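Local coordinates for putative GH105 family protein (Salmonella enterica subsp. enterica serovar Paratyphi A, PDB 3QWT) that is a putative hydrolase of glycoside hydrolase family 105 with an alpha/alpha toroid fold that probably cleaves unsaturated sugar units from oligosaccharides, at residues Phe198-His201 and Val202-Leu205; Tyr120-Glu123 and Glu124-Pro128. All coordinates share one frame; numbering follows the deposited sequence.

Interaction 1 (Phe198-His201 and Val202-Leu205); sequences FLLH and VQNL
His201 and Leu205 meet on the last turn of helix 188-205 through both backbone and side chain. Backbone bonds hold the turn. Val202 N gives an almost straight bond to Phe198 O at 2.8 Å, with an N-H...O angle of 176°. Gln203 N reaches Leu199 O in the same i to i+4 pattern. The last two bonds of this pattern are more bent. Asn204 N donates to Leu200 O at 3.1 Å, and also weakly to His201 O, three residues back. Leu205 N ends the series on His201 O at 2.8 Å.

Side chains one turn apart also touch. The imidazole of His201 and the side chain of Leu205 lie side by side and point the same way. His201 CD2 stands 3.7 Å from Leu205 CD1. Phe198 touches the next turn more loosely, its CD2 lying 4.3 Å from Val202 CG2. Leu200 meets Gln203, three residues on. Its chi1 of -167° turns the branch away from its own backbone N, and Leu200 CD1 lies 3.9 Å from Gln203 NE2.

His201 ND1 bonds to Gln197 O, and Asn204 ND2 to the hydroxyl of Tyr219. Gln203 NE2 donates to Gln262 OE1 of the second subunit. Phe198 and Val202 pack on helix 255-272.

His201 O thus takes Leu205 N and, weakly, Asn204 N. The bonds pass from nearly straight at Val202 and Gln203 to bent at Asn204 and Leu205, consistent with the helix finishing here.

Interaction 2 (Tyr120-Glu123 and Glu124-Pro128); sequences YRYE and ETRNP
Arg121 and Thr125 meet on the last turn of helix 114-125, a helix of the alpha/alpha toroid, where Thr125 opens an ST turn. Arg121 O receives two bonds from Thr125, one from N at 3.0 Å and one from OG1, which comes from above the carbonyl plane. Thr125 OG1 sits between the backbone N and the carbonyl carbon (chi1 73°). There it also accepts from Asn127 N, which makes the ST turn. Arg126 has positive phi and leaves the helix, yet its N still donates to Tyr122 O.

The side chain of Arg121 runs from CB to CG and is then bent at both chi2 and chi3, which folds the guanidinium back toward the next turn. CD lies 3.5 Å from Glu124 OE1. NE turns to Asp93 in a salt bridge. CZ has Thr125 CG2 nearby, and NH2 is 3.7 Å from the same methyl. NH1 makes the salt bridge to Glu124 OE1 at 3.0 Å. This oxygen lies in the guanidinium plane, but NH1 meets it from above the carboxylate plane, and the two planes are 70° apart. Glu124 OE2 bonds to the hydroxyl of Tyr80, so both carboxylate oxygens are engaged. Two acids, Glu124 and Asp93, hold the guanidinium by different nitrogens, which fixes its rotation.

Tyr122 packs on Leu131 and Leu134 of helix 131-143. Arg126 CD lies over one face of its ring, toward the rim. At the ring edge, near its plane, Asn127 O is 3.3 Å from Tyr122 CD1.

In the fold
Interaction 2 comes first along the chain, at the C-terminal end of helix 114-125. Interaction 1 follows at the C-terminal end of helix 188-205. Both lie in the one Glycosyl Hydrolase Family 88 range, and both are helix ends of the alpha/alpha toroid. Their centres are 32 Å apart and their nearest atoms about 13 Å apart, so they do not touch. Helices 131-143 and 170-184 come between them in the chain, and both pack on interaction 2. Residues 198-205 are mostly buried and reach the second subunit. Residues 120-128 are partly exposed, and Pro128 packs on Gln81 of the third subunit. The two helix ends thus face different neighbours in the assembly.

Interaction 1 (Phe198-His201 and Val202-Leu205)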
# COMPACT_ATOMS: atom_id res chain seq x y z
N PHE A 198 -19.79 17.78 15.23
CA PHE A 198 -20.90 16.91 15.57
C PHE A 198 -20.80 16.50 17.04
O PHE A 198 -21.73 16.72 17.81
CB PHE A 198 -20.89 15.66 14.71
CG PHE A 198 -22.21 15.35 14.10
CD1 PHE A 198 -22.48 15.71 12.78
CD2 PHE A 198 -23.17 14.68 14.82
CE1 PHE A 198 -23.69 15.41 12.20
CE2 PHE A 198 -24.39 14.38 14.26
CZ PHE A 198 -24.66 14.75 12.94
N LEU A 199 -19.64 15.93 17.42
CA LEU A 199 -19.42 15.45 18.78
C LEU A 199 -19.64 16.56 19.81
O LEU A 199 -20.26 16.34 20.85
CB LEU A 199 -18.03 14.83 18.92
CG LEU A 199 -17.76 13.61 18.02
CD1 LEU A 199 -16.30 13.25 18.09
CD2 LEU A 199 -18.63 12.40 18.40
N LEU A 200 -19.15 17.76 19.53
CA LEU A 200 -19.28 18.86 20.48
C LEU A 200 -20.73 19.29 20.57
O LEU A 200 -21.22 19.60 21.67
CB LEU A 200 -18.40 20.06 20.11
CG LEU A 200 -18.27 21.07 21.25
CD1 LEU A 200 -17.62 20.41 22.46
CD2 LEU A 200 -17.47 22.30 20.84
N HIS A 201 -21.41 19.33 19.42
CA HIS A 201 -22.82 19.71 19.42
C HIS A 201 -23.62 18.70 20.26
O HIS A 201 -24.40 19.10 21.12
CB HIS A 201 -23.38 19.84 18.01
CG HIS A 201 -23.10 21.17 17.37
ND1 HIS A 201 -21.84 21.52 16.91
CD2 HIS A 201 -23.89 22.24 17.15
CE1 HIS A 201 -21.89 22.75 16.42
NE2 HIS A 201 -23.11 23.21 16.57
N VAL A 202 -23.40 17.40 20.01
CA VAL A 202 -24.04 16.36 20.80
C VAL A 202 -23.79 16.62 22.28
O VAL A 202 -24.74 16.70 23.06
CB VAL A 202 -23.56 14.94 20.41
CG1 VAL A 202 -24.04 13.89 21.43
CG2 VAL A 202 -24.06 14.59 19.03
N GLN A 203 -22.53 16.77 22.67
CA GLN A 203 -22.18 17.07 24.06
C GLN A 203 -23.07 18.16 24.68
O GLN A 203 -23.51 18.04 25.82
CB GLN A 203 -20.71 17.47 24.17
CG GLN A 203 -20.25 17.85 25.58
CD GLN A 203 -18.73 18.02 25.66
OE1 GLN A 203 -17.97 17.12 25.26
NE2 GLN A 203 -18.28 19.17 26.15
N ASN A 204 -23.32 19.22 23.93
CA ASN A 204 -23.93 20.43 24.47
C ASN A 204 -25.44 20.53 24.28
O ASN A 204 -26.11 21.26 25.02
CB ASN A 204 -23.26 21.69 23.89
CG ASN A 204 -21.87 21.95 24.45
OD1 ASN A 204 -21.53 21.49 25.54
ND2 ASN A 204 -21.07 22.69 23.70
N LEU A 205 -25.98 19.81 23.31
CA LEU A 205 -27.37 20.03 22.92
C LEU A 205 -28.27 18.82 23.15
O LEU A 205 -29.46 18.98 23.42
CB LEU A 205 -27.46 20.50 21.48
CG LEU A 205 -26.82 21.88 21.26
CD1 LEU A 205 -26.47 22.11 19.78
CD2 LEU A 205 -27.71 23.01 21.79

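Interaction 2 (Tyr120-Glu123 and Glu124-Pro128)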
# COMPACT_ATOMS: atom_id res chain seq x y z
N TYR A 120 -22.66 19.62 -4.81
CA TYR A 120 -23.16 18.53 -5.62
C TYR A 120 -23.20 18.91 -7.10
O TYR A 120 -22.93 18.09 -7.97
CB TYR A 120 -24.56 18.12 -5.17
CG TYR A 120 -24.58 17.12 -4.04
CD1 TYR A 120 -24.88 17.52 -2.73
CD2 TYR A 120 -24.31 15.77 -4.28
CE1 TYR A 120 -24.92 16.60 -1.69
CE2 TYR A 120 -24.34 14.85 -3.24
CZ TYR A 120 -24.65 15.27 -1.95
OH TYR A 120 -24.68 14.36 -0.91
N ARG A 121 -23.53 20.16 -7.39
CA ARG A 121 -23.60 20.57 -8.79
C ARG A 121 -22.19 20.63 -9.37
O ARG A 121 -21.97 20.24 -10.52
CB ARG A 121 -24.36 21.89 -8.96
CG ARG A 121 -25.88 21.79 -8.66
CD ARG A 121 -26.60 20.87 -9.65
NE ARG A 121 -26.61 21.40 -11.02
CZ ARG A 121 -26.34 20.68 -12.11
NH1 ARG A 121 -26.04 19.40 -12.00
NH2 ARG A 121 -26.36 21.25 -13.31
N TYR A 122 -21.23 21.09 -8.59
CA TYR A 122 -19.85 21.10 -9.06
C TYR A 122 -19.36 19.68 -9.30
O TYR A 122 -18.66 19.41 -10.27
CB TYR A 122 -18.93 21.80 -8.07
CG TYR A 122 -17.48 21.74 -8.48
CD1 TYR A 122 -17.03 22.42 -9.61
CD2 TYR A 122 -16.57 21.00 -7.75
CE1 TYR A 122 -15.72 22.36 -10.00
CE2 TYR A 122 -15.24 20.93 -8.13
CZ TYR A 122 -14.82 21.62 -9.25
OH TYR A 122 -13.50 21.56 -9.64
N GLU A 123 -19.75 18.77 -8.41
CA GLU A 123 -19.38 17.36 -8.54
C GLU A 123 -19.81 16.79 -9.91
O GLU A 123 -19.02 16.12 -10.58
CB GLU A 123 -19.99 16.54 -7.41
CG GLU A 123 -19.65 15.07 -7.46
CD GLU A 123 -20.09 14.33 -6.21
OE1 GLU A 123 -19.34 13.46 -5.72
OE2 GLU A 123 -21.20 14.61 -5.71
N GLU A 124 -21.05 17.07 -10.33
CA GLU A 124 -21.56 16.59 -11.62
C GLU A 124 -20.97 17.30 -12.83
O GLU A 124 -20.67 16.66 -13.82
CB GLU A 124 -23.08 16.70 -11.71
CG GLU A 124 -23.85 16.29 -10.47
CD GLU A 124 -25.33 16.61 -10.60
OE1 GLU A 124 -25.84 17.42 -9.78
OE2 GLU A 124 -25.98 16.06 -11.53
N THR A 125 -20.83 18.62 -12.76
CA THR A 125 -20.47 19.42 -13.94
C THR A 125 -19.01 19.87 -13.98
O THR A 125 -18.49 20.16 -15.06
CB THR A 125 -21.34 20.70 -14.06
OG1 THR A 125 -20.93 21.64 -13.06
CG2 THR A 125 -22.83 20.37 -13.89
N ARG A 126 -18.36 19.96 -12.83
CA ARG A 126 -16.97 20.43 -12.78
C ARG A 126 -16.81 21.85 -13.34
O ARG A 126 -15.73 22.23 -13.77
CB ARG A 126 -16.04 19.46 -13.54
CG ARG A 126 -16.01 18.06 -12.96
CD ARG A 126 -15.30 18.07 -11.60
NE ARG A 126 -15.76 16.99 -10.72
CZ ARG A 126 -15.23 16.73 -9.52
NH1 ARG A 126 -14.22 17.46 -9.07
NH2 ARG A 126 -15.70 15.73 -8.79
N ASN A 127 -17.89 22.61 -13.35
CA ASN A 127 -17.83 24.02 -13.69
C ASN A 127 -16.77 24.78 -12.88
O ASN A 127 -16.90 24.95 -11.68
CB ASN A 127 -19.20 24.66 -13.47
CG ASN A 127 -19.30 26.06 -14.06
OD1 ASN A 127 -18.28 26.71 -14.35
ND2 ASN A 127 -20.53 26.54 -14.22
N PRO A 128 -15.71 25.26 -13.55
CA PRO A 128 -14.61 25.87 -12.82
C PRO A 128 -15.06 27.11 -12.08
O PRO A 128 -14.47 27.48 -11.05
CB PRO A 128 -13.61 26.25 -13.91
CG PRO A 128 -14.06 25.54 -15.15
CD PRO A 128 -15.53 25.34 -15.01